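Local coordinates for protein L-lysine 6-monooxygenase (Pseudomonas syringae pv. tomato, PDB 5CQF) that probably hydroxylates the side-chain amino group of L-lysine, or of a related diamino acid, with FAD and NADP(H), as a step of siderophore biosynthesis, at residues A16-F21 against N163-S168; F21-I26 against Q410-M415; A53-W58 against T129-P134; H59-L64 against E113-L118; T133-I138 against V152-G157. All blocks are in the same frame, centred on the assembly; numbering follows the deposited sequence.

Interactions 1, 2 and 4 are buried, interaction 5 is partly buried and interaction 3 lies at the surface. Interactions 1 and 2 share F21 and together follow the chain from strand 16-19 into helix 23-37. Interaction 1 rests on a ladder of backbone hydrogen bonds within a parallel sheet, whereas interaction 2 joins two helix starts through selenomethionine, proline and bridging waters. Interactions 3 and 4 both use helix 57-64 and are joined by a D55–R60 salt bridge. Interaction 3 combines a carboxylate-ring stack with one backbone bond, and interaction 4 is largely carbon against carbon or hydroxyl. Interaction 5 shares T133 and P134 with interaction 3 and lays V135 and I138 on I19 of interaction 1.

Interaction 1 (A16-F21 against N163-S168); sequences AICIGF and NLVLSS
N163 begins the pairing with its carbonyl O, which accepts from I17 N at 3.0 Å, while its CB lies 3.9 Å from A16 CB. Its ND2 donates to D15 O, and OD1 accepts from N393 ND2. L164 holds CG anti to its backbone N (chi1 -175°), and its CD1 meets I19 CD1 at 4.2 Å. V165 N donates to I17 O over 2.9 Å and V165 O receives I19 N over 2.8 Å, nearly straight at 171°; its CG1 adjoins C18 SG on the face opposite L164. S167 N donates to I19 O at 2.7 Å in a more bent bond of 140°, and S167 OG, weakly hydrogen-bonded to N397 ND2, sits 3.4 Å from C18 SG. G20, whose backbone angles call for glycine, brings CA to 3.6 Å from S167 O, where a CB would clash. Strand 16-19, running beside a parallel strand and through G20 and G22 into a helix holding G25, fits the GxGxxG motif of the Rossmann-type dinucleotide-binding fold, consistent with FAD use.

Interaction 2 (F21-I26 against Q410-M415); sequences FGPAGI and QSFSLM
P23 and A24, in the first turn of helix 23-37, meet M415 in the first turn of helix 412-428. The approach thus joins two helix N-termini, one of them following what is probably the glycine-rich turn of a Rossmann-type fold, with G22 as N-cap; S411 is N-cap of the other. The apolar contacts centre on selenomethionine M415. Its CG stands anti to the carbonyl carbon (chi1 -80°) and packs 3.8 Å from A24 CA, and the extended chain beyond brings SE to 3.4 Å from P23 CB, with the terminal CE near A24 CB. F412 adds a ring corner, CE1, 4.1 Å from P23 CB; the F412 ring also meets L64 and W114. Polar contact is made by two waters. One donates to both helix backbones, to A24 O at 2.9 Å and to M415 O at 2.8 Å. Q410 crosses the proline at about a right angle; its chain bends at chi2, and OE1 lies 4.0 Å from P23 CG. The second water accepts from A24 N at 3.2 Å and donates to Q410 OE1 at 3.2 Å, joining an amide of the first helical turn to the glutamine side chain.

Interaction 3 (A53-W58 against T129-P134); sequences APDTQW and TRFDTP
D55 lies flat on F131 in the closely packed part of the contact. Its CB stands 3.8 Å from the centroid of the F131 ring, over the centre of one face, in a CH-pi contact. With D55 CG anti to the backbone N (chi1 -171°), the carboxylate runs on toward the CZ and CE2 side of the ring, stacked with its plane 9° from the ring's. T129 CG2 covers the opposite face, and A53 O sits at the ring edge, 3.7 Å from F131 CD1. The same carbonyl accepts from D132 N at 3.2 Å, nearly straight at the hydrogen (175°), although the donor stands well above the carbonyl plane. On the solvent side the grip is slighter: exposed D132 crosses the P54 ring at about a right angle, with OD1 3.3 Å from P54 CB. D55, the centre of an inverse gamma turn just before helix 57-64, also forms a salt bridge through OD1 with R60 NH1. Behind F131, strand 129-130 is the outermost strand of the parallel sheet within this chain, beside strand 47-50.

Interaction 4 (H59-L64 against E113-L118); sequences HRELLL and EWSDYL
L64 and E61 close around S115 where helix 57-64 meets helix 111-125, the short segments crossing at 127° with their axes 9.4 Å apart. S115 OG is held anti to its carbonyl carbon (chi1 -67°) and bonds back to R111 O in its own helix. The nearest atoms of the other segment to this hydroxyl are carbons: L64 CD1 at 3.3 Å and E61 CG at 3.5 Å. L64 CD1 also touches W114 CB at 3.9 Å, while the indole of W114 turns off to meet the rings of F89 and H71. E61 lays CG on S115, and its chain runs on extended to a hydrogen bond between OE2 and H112 ND1. L118 has CG anti to the backbone N (chi1 171°), and its CD2 packs 4.0 Å from R60 CB; other atoms of L118 rest on P23 and I26. The R60 chain bends at chi3 and ends at D55. Although R60, E61 and S115 are polar, they meet the opposing segment with carbon or with a hydroxyl already bonded within its own helix. Between the two segments contact is van der Waals, while just beyond, E61 hydrogen-bonds H112 of the opposing helix.

Interaction 5 (T133-I138 against V152-G157); sequences TPVTEI and VRTPQG
V135 and V152 press together at about a right angle, with CG1 of V135 3.5 Å from CG1 of V152, a close methyl-to-methyl contact. I138 lies on the same face as V152, and V135 and I138 both reach I19 of the neighbouring parallel sheet. At the outer end the two prolines form the interlocking bumps: P134 CG rides 3.8 Å from P155 CG, and P155 CD tucks in to 3.1 Å from P134 O. T136 CG2 lies beside P155 CD. The methyl CG2 of T133 fits against T154, 4.0 Å from its CB. On the face of E137 and R153, E137 CG lies 3.8 Å from R153 CB, but the arginine bends at chi2 and its guanidinium goes to D139 in a salt bridge. R153 N donates to E137 O at 2.8 Å, whereas R153 O is met by T136 N at 3.1 Å and, weakly, by T136 OG1 at 3.4 Å. T136 and E137 thus stand together opposite R153, an arrangement resembling a classic beta bulge. Beyond it a type I turn runs from T154 to G157, where T154 OG1 and T154 N both donate to G157 O. Strands 137-142, 147-154 and 157-161, adjacent in sequence and antiparallel in order, form a beta-meander packed on the Rossmann-type parallel sheet.

Interaction 1 (A16-F21 against N163-S168)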
# COMPACT_ATOMS: atom_id res chain seq x y z
N ALA A 16 44.74 2.94 -16.88
CA ALA A 16 44.01 1.83 -16.31
C ALA A 16 43.18 1.10 -17.36
O ALA A 16 42.82 1.67 -18.39
CB ALA A 16 43.11 2.34 -15.20
N ILE A 17 42.90 -0.17 -17.08
CA ILE A 17 41.96 -0.96 -17.87
C ILE A 17 40.92 -1.52 -16.93
O ILE A 17 41.24 -2.08 -15.86
CB ILE A 17 42.63 -2.13 -18.61
CG1 ILE A 17 43.71 -1.64 -19.59
CG2 ILE A 17 41.60 -2.95 -19.36
CD1 ILE A 17 43.17 -1.02 -20.86
N CYS A 18 39.66 -1.36 -17.31
CA CYS A 18 38.53 -1.96 -16.59
C CYS A 18 37.97 -3.06 -17.45
O CYS A 18 37.67 -2.83 -18.63
CB CYS A 18 37.44 -0.93 -16.32
SG CYS A 18 35.94 -1.60 -15.52
N ILE A 19 37.84 -4.26 -16.90
CA ILE A 19 37.24 -5.35 -17.65
C ILE A 19 35.76 -5.43 -17.25
O ILE A 19 35.45 -5.68 -16.10
CB ILE A 19 37.94 -6.69 -17.40
CG1 ILE A 19 39.40 -6.61 -17.84
CG2 ILE A 19 37.28 -7.79 -18.22
CD1 ILE A 19 40.22 -7.83 -17.48
N GLY A 20 34.89 -5.23 -18.23
CA GLY A 20 33.45 -5.30 -18.06
C GLY A 20 32.86 -3.93 -18.28
O GLY A 20 33.34 -2.93 -17.72
N PHE A 21 31.82 -3.85 -19.09
CA PHE A 21 31.06 -2.61 -19.18
C PHE A 21 29.58 -2.86 -18.94
O PHE A 21 28.72 -2.31 -19.62
CB PHE A 21 31.30 -1.88 -20.51
CG PHE A 21 31.14 -0.40 -20.41
CD1 PHE A 21 31.97 0.34 -19.61
CD2 PHE A 21 30.16 0.25 -21.14
CE1 PHE A 21 31.85 1.72 -19.53
CE2 PHE A 21 30.02 1.63 -21.05
CZ PHE A 21 30.86 2.37 -20.23
N ASN A 163 47.33 -0.62 -13.77
CA ASN A 163 46.13 -0.49 -12.95
C ASN A 163 44.96 -1.22 -13.55
O ASN A 163 44.51 -0.87 -14.63
CB ASN A 163 45.82 0.98 -12.73
CG ASN A 163 46.94 1.68 -11.98
OD1 ASN A 163 47.24 1.31 -10.83
ND2 ASN A 163 47.59 2.64 -12.63
N LEU A 164 44.49 -2.26 -12.86
CA LEU A 164 43.49 -3.15 -13.42
C LEU A 164 42.24 -3.22 -12.55
O LEU A 164 42.34 -3.39 -11.34
CB LEU A 164 44.08 -4.55 -13.56
CG LEU A 164 43.18 -5.59 -14.25
CD1 LEU A 164 43.04 -5.28 -15.73
CD2 LEU A 164 43.68 -7.01 -14.06
N VAL A 165 41.06 -3.09 -13.17
CA VAL A 165 39.79 -3.23 -12.46
C VAL A 165 39.01 -4.38 -13.08
O VAL A 165 38.84 -4.43 -14.29
CB VAL A 165 38.96 -1.94 -12.53
CG1 VAL A 165 37.66 -2.08 -11.74
CG2 VAL A 165 39.77 -0.76 -12.00
N LEU A 166 38.56 -5.33 -12.25
CA LEU A 166 37.77 -6.44 -12.77
C LEU A 166 36.36 -6.19 -12.38
O LEU A 166 36.08 -6.16 -11.21
CB LEU A 166 38.19 -7.77 -12.17
CG LEU A 166 39.25 -8.55 -12.94
CD1 LEU A 166 40.56 -7.81 -12.88
CD2 LEU A 166 39.37 -9.93 -12.31
N SER A 167 35.50 -6.00 -13.38
CA SER A 167 34.09 -5.61 -13.23
C SER A 167 33.27 -6.54 -14.08
O SER A 167 32.30 -6.12 -14.71
CB SER A 167 33.86 -4.16 -13.75
OG SER A 167 34.38 -3.15 -12.90
N SER A 168 33.71 -7.80 -14.16
CA SER A 168 33.08 -8.81 -15.03
C SER A 168 32.25 -9.80 -14.19
O SER A 168 31.27 -10.35 -14.69
CB SER A 168 34.14 -9.53 -15.89
OG SER A 168 35.42 -9.52 -15.26

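Interaction 2 (F21-I26 against Q410-M415)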
# COMPACT_ATOMS: atom_id res chain seq x y z
N PHE A 21 31.82 -3.85 -19.09
CA PHE A 21 31.06 -2.61 -19.18
C PHE A 21 29.58 -2.86 -18.94
O PHE A 21 28.72 -2.31 -19.62
CB PHE A 21 31.30 -1.88 -20.51
CG PHE A 21 31.14 -0.40 -20.41
CD1 PHE A 21 31.97 0.34 -19.61
CD2 PHE A 21 30.16 0.25 -21.14
CE1 PHE A 21 31.85 1.72 -19.53
CE2 PHE A 21 30.02 1.63 -21.05
CZ PHE A 21 30.86 2.37 -20.23
N GLY A 22 29.30 -3.68 -17.93
CA GLY A 22 27.97 -3.75 -17.35
C GLY A 22 27.79 -2.60 -16.37
O GLY A 22 28.60 -1.67 -16.36
N PRO A 23 26.73 -2.65 -15.55
CA PRO A 23 26.44 -1.53 -14.67
C PRO A 23 27.63 -1.09 -13.84
O PRO A 23 27.88 0.11 -13.69
CB PRO A 23 25.36 -2.10 -13.76
CG PRO A 23 24.67 -3.11 -14.59
CD PRO A 23 25.69 -3.68 -15.50
N ALA A 24 28.39 -2.04 -13.32
CA ALA A 24 29.52 -1.71 -12.48
C ALA A 24 30.54 -0.85 -13.22
O ALA A 24 30.97 0.19 -12.70
CB ALA A 24 30.17 -2.98 -11.95
N GLY A 25 30.93 -1.26 -14.43
CA GLY A 25 31.88 -0.47 -15.24
C GLY A 25 31.27 0.85 -15.70
O GLY A 25 31.97 1.87 -15.86
N ILE A 26 29.97 0.87 -15.94
CA ILE A 26 29.33 2.10 -16.37
C ILE A 26 29.35 3.11 -15.24
O ILE A 26 29.62 4.31 -15.45
CB ILE A 26 27.91 1.83 -16.84
CG1 ILE A 26 27.95 1.13 -18.19
CG2 ILE A 26 27.13 3.12 -16.94
CD1 ILE A 26 26.70 0.38 -18.52
N GLN A 410 23.52 -7.00 -7.94
CA GLN A 410 23.51 -5.97 -8.97
C GLN A 410 22.86 -4.68 -8.47
O GLN A 410 22.16 -4.03 -9.23
CB GLN A 410 22.85 -6.48 -10.27
CG GLN A 410 23.61 -7.60 -10.98
CD GLN A 410 25.02 -7.18 -11.39
OE1 GLN A 410 25.21 -6.38 -12.31
NE2 GLN A 410 26.02 -7.72 -10.69
N SER A 411 23.10 -4.29 -7.21
CA SER A 411 22.57 -3.05 -6.62
C SER A 411 23.23 -1.83 -7.26
O SER A 411 24.45 -1.65 -7.21
CB SER A 411 22.80 -3.00 -5.11
OG SER A 411 22.30 -1.80 -4.54
N PHE A 412 22.42 -1.00 -7.88
CA PHE A 412 22.96 0.15 -8.59
C PHE A 412 23.60 1.11 -7.62
O PHE A 412 24.68 1.64 -7.89
CB PHE A 412 21.87 0.84 -9.36
CG PHE A 412 21.50 0.15 -10.63
CD1 PHE A 412 21.93 -1.13 -10.92
CD2 PHE A 412 20.69 0.81 -11.55
CE1 PHE A 412 21.59 -1.74 -12.11
CE2 PHE A 412 20.34 0.21 -12.75
CZ PHE A 412 20.80 -1.07 -13.03
N SER A 413 22.97 1.34 -6.48
CA SER A 413 23.54 2.26 -5.53
C SER A 413 24.90 1.81 -5.01
O SER A 413 25.81 2.65 -4.85
CB SER A 413 22.58 2.52 -4.37
OG SER A 413 22.10 1.31 -3.78
N LEU A 414 25.08 0.51 -4.78
CA LEU A 414 26.36 0.01 -4.29
C LEU A 414 27.45 0.27 -5.31
O LEU A 414 28.55 0.67 -4.94
CB LEU A 414 26.28 -1.49 -3.96
CG LEU A 414 25.36 -1.81 -2.76
CD1 LEU A 414 25.35 -3.32 -2.46
CD2 LEU A 414 25.72 -1.01 -1.50
N MSE A 415 27.11 0.08 -6.59
CA MSE A 415 28.03 0.33 -7.68
C MSE A 415 28.46 1.75 -7.71
O MSE A 415 29.62 2.04 -7.97
CB MSE A 415 27.43 0.02 -9.03
CG MSE A 415 27.53 -1.48 -9.20
SE MSE A 415 26.13 -1.98 -10.45
CE MSE A 415 26.57 -3.89 -10.13
O HOH W 1 31.14 0.58 -9.82
O HOH W 2 28.08 -5.25 -13.29

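Interaction 3 (A53-W58 against T129-P134)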
# COMPACT_ATOMS: atom_id res chain seq x y z
N ALA A 53 30.53 -8.86 -24.37
CA ALA A 53 29.24 -8.90 -25.05
C ALA A 53 29.02 -7.68 -25.94
O ALA A 53 29.75 -6.70 -25.83
CB ALA A 53 28.12 -8.99 -24.02
N PRO A 54 28.00 -7.73 -26.81
CA PRO A 54 27.68 -6.58 -27.66
C PRO A 54 26.83 -5.52 -26.98
O PRO A 54 26.19 -5.78 -25.95
CB PRO A 54 26.92 -7.19 -28.85
CG PRO A 54 26.34 -8.46 -28.31
CD PRO A 54 27.28 -8.95 -27.25
N ASP A 55 26.82 -4.34 -27.60
CA ASP A 55 26.07 -3.18 -27.13
C ASP A 55 24.63 -3.33 -27.61
O ASP A 55 24.26 -2.85 -28.68
CB ASP A 55 26.72 -1.92 -27.73
CG ASP A 55 26.18 -0.62 -27.17
OD1 ASP A 55 25.34 -0.64 -26.26
OD2 ASP A 55 26.64 0.44 -27.66
N THR A 56 23.83 -4.04 -26.82
CA THR A 56 22.46 -4.33 -27.22
C THR A 56 21.53 -4.29 -26.01
O THR A 56 21.94 -4.57 -24.88
CB THR A 56 22.38 -5.70 -27.94
OG1 THR A 56 23.29 -5.71 -29.05
CG2 THR A 56 20.97 -5.99 -28.47
N GLN A 57 20.28 -3.91 -26.27
CA GLN A 57 19.24 -3.89 -25.25
C GLN A 57 19.05 -5.29 -24.66
O GLN A 57 18.98 -5.44 -23.46
CB GLN A 57 17.93 -3.36 -25.83
CG GLN A 57 16.86 -3.01 -24.79
CD GLN A 57 15.53 -2.58 -25.40
OE1 GLN A 57 14.46 -2.93 -24.89
NE2 GLN A 57 15.58 -1.79 -26.48
N TRP A 58 18.98 -6.30 -25.52
CA TRP A 58 18.85 -7.69 -25.07
C TRP A 58 19.86 -8.04 -23.97
O TRP A 58 19.48 -8.63 -22.95
CB TRP A 58 18.99 -8.67 -26.26
CG TRP A 58 18.79 -10.14 -25.87
CD1 TRP A 58 19.76 -11.08 -25.66
CD2 TRP A 58 17.53 -10.81 -25.66
NE1 TRP A 58 19.19 -12.28 -25.32
CE2 TRP A 58 17.82 -12.15 -25.31
CE3 TRP A 58 16.19 -10.41 -25.73
CZ2 TRP A 58 16.82 -13.09 -25.04
CZ3 TRP A 58 15.19 -11.34 -25.45
CH2 TRP A 58 15.52 -12.67 -25.11
N THR A 129 34.92 2.49 -24.64
CA THR A 129 34.59 1.11 -24.44
C THR A 129 34.72 0.37 -25.74
O THR A 129 34.20 0.81 -26.76
CB THR A 129 33.17 0.95 -23.88
OG1 THR A 129 33.06 1.65 -22.64
CG2 THR A 129 32.89 -0.51 -23.65
N ARG A 130 35.41 -0.77 -25.69
CA ARG A 130 35.44 -1.69 -26.81
C ARG A 130 34.56 -2.89 -26.51
O ARG A 130 34.90 -3.71 -25.65
CB ARG A 130 36.88 -2.12 -27.08
CG ARG A 130 37.75 -0.98 -27.58
CD ARG A 130 39.21 -1.20 -27.22
NE ARG A 130 40.12 -0.24 -27.84
CZ ARG A 130 40.68 -0.37 -29.04
NH1 ARG A 130 41.51 0.57 -29.49
NH2 ARG A 130 40.42 -1.43 -29.80
N PHE A 131 33.43 -2.98 -27.20
CA PHE A 131 32.52 -4.13 -27.09
C PHE A 131 32.96 -5.33 -27.98
O PHE A 131 33.90 -5.22 -28.77
CB PHE A 131 31.09 -3.73 -27.44
CG PHE A 131 30.51 -2.68 -26.53
CD1 PHE A 131 29.75 -3.04 -25.42
CD2 PHE A 131 30.68 -1.32 -26.79
CE1 PHE A 131 29.19 -2.08 -24.59
CE2 PHE A 131 30.14 -0.36 -25.95
CZ PHE A 131 29.38 -0.74 -24.86
N ASP A 132 32.28 -6.48 -27.82
CA ASP A 132 32.63 -7.72 -28.55
C ASP A 132 34.11 -8.03 -28.46
O ASP A 132 34.72 -8.54 -29.40
CB ASP A 132 32.21 -7.61 -30.01
CG ASP A 132 30.73 -7.37 -30.16
OD1 ASP A 132 29.96 -8.15 -29.56
OD2 ASP A 132 30.35 -6.40 -30.84
N THR A 133 34.67 -7.75 -27.29
CA THR A 133 36.10 -7.76 -27.08
C THR A 133 36.38 -8.50 -25.76
O THR A 133 36.63 -7.87 -24.73
CB THR A 133 36.62 -6.31 -27.04
OG1 THR A 133 36.16 -5.62 -28.21
CG2 THR A 133 38.13 -6.26 -27.00
N PRO A 134 36.31 -9.85 -25.79
CA PRO A 134 36.54 -10.66 -24.58
C PRO A 134 38.00 -10.70 -24.15
O PRO A 134 38.89 -10.63 -24.98
CB PRO A 134 36.07 -12.06 -25.01
CG PRO A 134 36.20 -12.07 -26.50
CD PRO A 134 35.86 -10.68 -26.93

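Interaction 4 (H59-L64 against E113-L118)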
# COMPACT_ATOMS: atom_id res chain seq x y z
N HIS A 59 21.12 -7.69 -24.18
CA HIS A 59 22.17 -8.03 -23.22
C HIS A 59 22.04 -7.27 -21.90
O HIS A 59 22.28 -7.84 -20.84
CB HIS A 59 23.55 -7.80 -23.81
CG HIS A 59 24.65 -8.02 -22.82
ND1 HIS A 59 25.06 -9.28 -22.43
CD2 HIS A 59 25.40 -7.15 -22.11
CE1 HIS A 59 26.03 -9.17 -21.54
NE2 HIS A 59 26.26 -7.89 -21.33
N ARG A 60 21.68 -5.99 -21.96
CA ARG A 60 21.51 -5.18 -20.75
C ARG A 60 20.35 -5.72 -19.89
O ARG A 60 20.47 -5.81 -18.66
CB ARG A 60 21.26 -3.72 -21.12
CG ARG A 60 22.40 -3.04 -21.87
CD ARG A 60 22.06 -1.59 -22.19
NE ARG A 60 22.67 -1.11 -23.43
CZ ARG A 60 22.02 -0.67 -24.51
NH1 ARG A 60 22.70 -0.26 -25.58
NH2 ARG A 60 20.68 -0.63 -24.55
N GLU A 61 19.25 -6.08 -20.55
CA GLU A 61 18.11 -6.74 -19.90
C GLU A 61 18.46 -8.12 -19.34
O GLU A 61 17.94 -8.54 -18.30
CB GLU A 61 16.92 -6.85 -20.88
CG GLU A 61 16.32 -5.51 -21.25
CD GLU A 61 14.95 -5.61 -21.90
OE1 GLU A 61 14.79 -6.43 -22.83
OE2 GLU A 61 14.03 -4.86 -21.48
N LEU A 62 19.34 -8.84 -20.02
CA LEU A 62 19.87 -10.08 -19.48
C LEU A 62 20.60 -9.83 -18.14
O LEU A 62 20.52 -10.67 -17.24
CB LEU A 62 20.81 -10.76 -20.49
CG LEU A 62 20.93 -12.29 -20.46
CD1 LEU A 62 19.71 -12.95 -21.08
CD2 LEU A 62 22.19 -12.74 -21.18
N LEU A 63 21.27 -8.68 -18.01
CA LEU A 63 22.07 -8.35 -16.81
C LEU A 63 21.26 -8.01 -15.56
O LEU A 63 21.78 -8.09 -14.45
CB LEU A 63 22.98 -7.15 -17.09
CG LEU A 63 24.07 -7.32 -18.15
CD1 LEU A 63 24.53 -5.96 -18.69
CD2 LEU A 63 25.23 -8.12 -17.58
N LEU A 64 20.03 -7.57 -15.73
CA LEU A 64 19.23 -7.15 -14.59
C LEU A 64 18.42 -8.30 -13.98
O LEU A 64 17.99 -8.20 -12.83
CB LEU A 64 18.32 -5.99 -14.97
CG LEU A 64 19.00 -4.72 -15.49
CD1 LEU A 64 18.06 -3.54 -15.28
CD2 LEU A 64 20.34 -4.44 -14.81
N GLU A 113 12.30 -0.30 -17.22
CA GLU A 113 12.69 1.09 -17.13
C GLU A 113 14.15 1.25 -16.68
O GLU A 113 14.92 2.03 -17.29
CB GLU A 113 11.72 1.92 -16.27
CG GLU A 113 11.97 3.43 -16.42
CD GLU A 113 10.87 4.34 -15.89
OE1 GLU A 113 10.08 3.96 -14.99
OE2 GLU A 113 10.80 5.50 -16.37
N TRP A 114 14.56 0.52 -15.66
CA TRP A 114 15.98 0.58 -15.24
C TRP A 114 16.94 0.14 -16.34
O TRP A 114 18.01 0.74 -16.48
CB TRP A 114 16.22 -0.29 -14.00
CG TRP A 114 15.71 0.29 -12.74
CD1 TRP A 114 14.64 -0.14 -12.00
CD2 TRP A 114 16.23 1.41 -12.07
NE1 TRP A 114 14.49 0.64 -10.89
CE2 TRP A 114 15.46 1.60 -10.91
CE3 TRP A 114 17.28 2.28 -12.32
CZ2 TRP A 114 15.70 2.62 -10.05
CZ3 TRP A 114 17.51 3.30 -11.47
CH2 TRP A 114 16.74 3.47 -10.36
N SER A 115 16.57 -0.87 -17.13
CA SER A 115 17.36 -1.24 -18.33
C SER A 115 17.52 -0.09 -19.30
O SER A 115 18.64 0.22 -19.73
CB SER A 115 16.70 -2.39 -19.11
OG SER A 115 16.74 -3.56 -18.32
N ASP A 116 16.39 0.52 -19.66
CA ASP A 116 16.41 1.68 -20.55
C ASP A 116 17.29 2.79 -20.01
O ASP A 116 18.11 3.36 -20.74
CB ASP A 116 15.00 2.21 -20.77
CG ASP A 116 14.94 3.21 -21.91
OD1 ASP A 116 15.13 2.77 -23.06
OD2 ASP A 116 14.72 4.41 -21.70
N TYR A 117 17.13 3.08 -18.71
CA TYR A 117 18.01 4.05 -18.05
C TYR A 117 19.45 3.69 -18.25
O TYR A 117 20.29 4.50 -18.60
CB TYR A 117 17.69 4.12 -16.55
CG TYR A 117 18.74 4.81 -15.68
CD1 TYR A 117 18.99 6.17 -15.78
CD2 TYR A 117 19.47 4.07 -14.73
CE1 TYR A 117 19.94 6.78 -14.98
CE2 TYR A 117 20.41 4.67 -13.93
CZ TYR A 117 20.65 6.01 -14.05
OH TYR A 117 21.60 6.57 -13.26
N LEU A 118 19.74 2.42 -18.02
CA LEU A 118 21.10 1.95 -18.08
C LEU A 118 21.68 2.10 -19.48
O LEU A 118 22.84 2.51 -19.65
CB LEU A 118 21.11 0.51 -17.60
CG LEU A 118 22.43 -0.18 -17.82
CD1 LEU A 118 23.36 0.21 -16.70
CD2 LEU A 118 22.21 -1.68 -17.87

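Interaction 5 (T133-I138 against V152-G157)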
# COMPACT_ATOMS: atom_id res chain seq x y z
N THR A 133 34.67 -7.75 -27.29
CA THR A 133 36.10 -7.76 -27.08
C THR A 133 36.38 -8.50 -25.76
O THR A 133 36.63 -7.87 -24.73
CB THR A 133 36.62 -6.31 -27.04
OG1 THR A 133 36.16 -5.62 -28.21
CG2 THR A 133 38.13 -6.26 -27.00
N PRO A 134 36.31 -9.85 -25.79
CA PRO A 134 36.54 -10.66 -24.58
C PRO A 134 38.00 -10.70 -24.15
O PRO A 134 38.89 -10.63 -24.98
CB PRO A 134 36.07 -12.06 -25.01
CG PRO A 134 36.20 -12.07 -26.50
CD PRO A 134 35.86 -10.68 -26.93
N VAL A 135 38.25 -10.79 -22.85
CA VAL A 135 39.61 -10.99 -22.39
C VAL A 135 39.76 -12.50 -22.30
O VAL A 135 38.94 -13.17 -21.68
CB VAL A 135 39.88 -10.30 -21.06
CG1 VAL A 135 41.34 -10.49 -20.66
CG2 VAL A 135 39.57 -8.84 -21.20
N THR A 136 40.77 -13.02 -22.98
CA THR A 136 41.03 -14.44 -22.99
C THR A 136 42.11 -14.77 -21.96
O THR A 136 42.04 -15.80 -21.29
CB THR A 136 41.49 -14.90 -24.38
OG1 THR A 136 42.67 -14.17 -24.76
CG2 THR A 136 40.40 -14.65 -25.40
N GLU A 137 43.09 -13.88 -21.83
CA GLU A 137 44.16 -14.05 -20.84
C GLU A 137 44.74 -12.71 -20.39
O GLU A 137 44.62 -11.71 -21.09
CB GLU A 137 45.26 -14.97 -21.39
CG GLU A 137 45.43 -14.86 -22.91
CD GLU A 137 46.55 -15.70 -23.47
OE1 GLU A 137 47.29 -15.18 -24.34
OE2 GLU A 137 46.70 -16.87 -23.04
N ILE A 138 45.34 -12.70 -19.20
CA ILE A 138 46.12 -11.56 -18.70
C ILE A 138 47.54 -12.02 -18.34
O ILE A 138 47.72 -12.76 -17.36
CB ILE A 138 45.47 -10.91 -17.46
CG1 ILE A 138 44.02 -10.49 -17.75
CG2 ILE A 138 46.28 -9.71 -16.99
CD1 ILE A 138 43.34 -9.73 -16.63
N VAL A 152 46.89 -7.30 -21.02
CA VAL A 152 45.55 -7.86 -21.17
C VAL A 152 45.44 -8.26 -22.61
O VAL A 152 45.68 -7.45 -23.51
CB VAL A 152 44.46 -6.83 -20.82
CG1 VAL A 152 43.07 -7.46 -20.93
CG2 VAL A 152 44.68 -6.25 -19.43
N ARG A 153 45.09 -9.52 -22.84
CA ARG A 153 45.10 -10.07 -24.18
C ARG A 153 43.67 -10.30 -24.65
O ARG A 153 42.86 -10.87 -23.92
CB ARG A 153 45.95 -11.36 -24.24
CG ARG A 153 47.37 -11.17 -24.78
CD ARG A 153 48.33 -10.49 -23.79
NE ARG A 153 49.54 -9.93 -24.43
CZ ARG A 153 50.76 -10.50 -24.45
NH1 ARG A 153 51.76 -9.87 -25.05
NH2 ARG A 153 51.00 -11.66 -23.85
N THR A 154 43.37 -9.83 -25.86
CA THR A 154 42.06 -10.03 -26.47
C THR A 154 42.19 -10.51 -27.93
O THR A 154 43.28 -10.44 -28.53
CB THR A 154 41.27 -8.72 -26.45
OG1 THR A 154 41.84 -7.78 -27.37
CG2 THR A 154 41.26 -8.11 -25.06
N PRO A 155 41.07 -10.99 -28.51
CA PRO A 155 41.08 -11.35 -29.94
C PRO A 155 41.41 -10.18 -30.88
O PRO A 155 41.88 -10.42 -31.99
CB PRO A 155 39.65 -11.86 -30.19
CG PRO A 155 39.17 -12.33 -28.86
CD PRO A 155 39.80 -11.39 -27.87
N GLN A 156 41.20 -8.95 -30.44
CA GLN A 156 41.45 -7.77 -31.27
C GLN A 156 42.70 -7.02 -30.83
O GLN A 156 42.82 -5.83 -31.07
CB GLN A 156 40.23 -6.81 -31.22
CG GLN A 156 39.15 -7.05 -32.27
CD GLN A 156 38.31 -8.31 -32.03
OE1 GLN A 156 38.02 -8.69 -30.88
NE2 GLN A 156 37.90 -8.96 -33.12
N GLY A 157 43.63 -7.71 -30.17
CA GLY A 157 44.90 -7.11 -29.77
C GLY A 157 45.22 -7.23 -28.30
O GLY A 157 44.65 -8.07 -27.60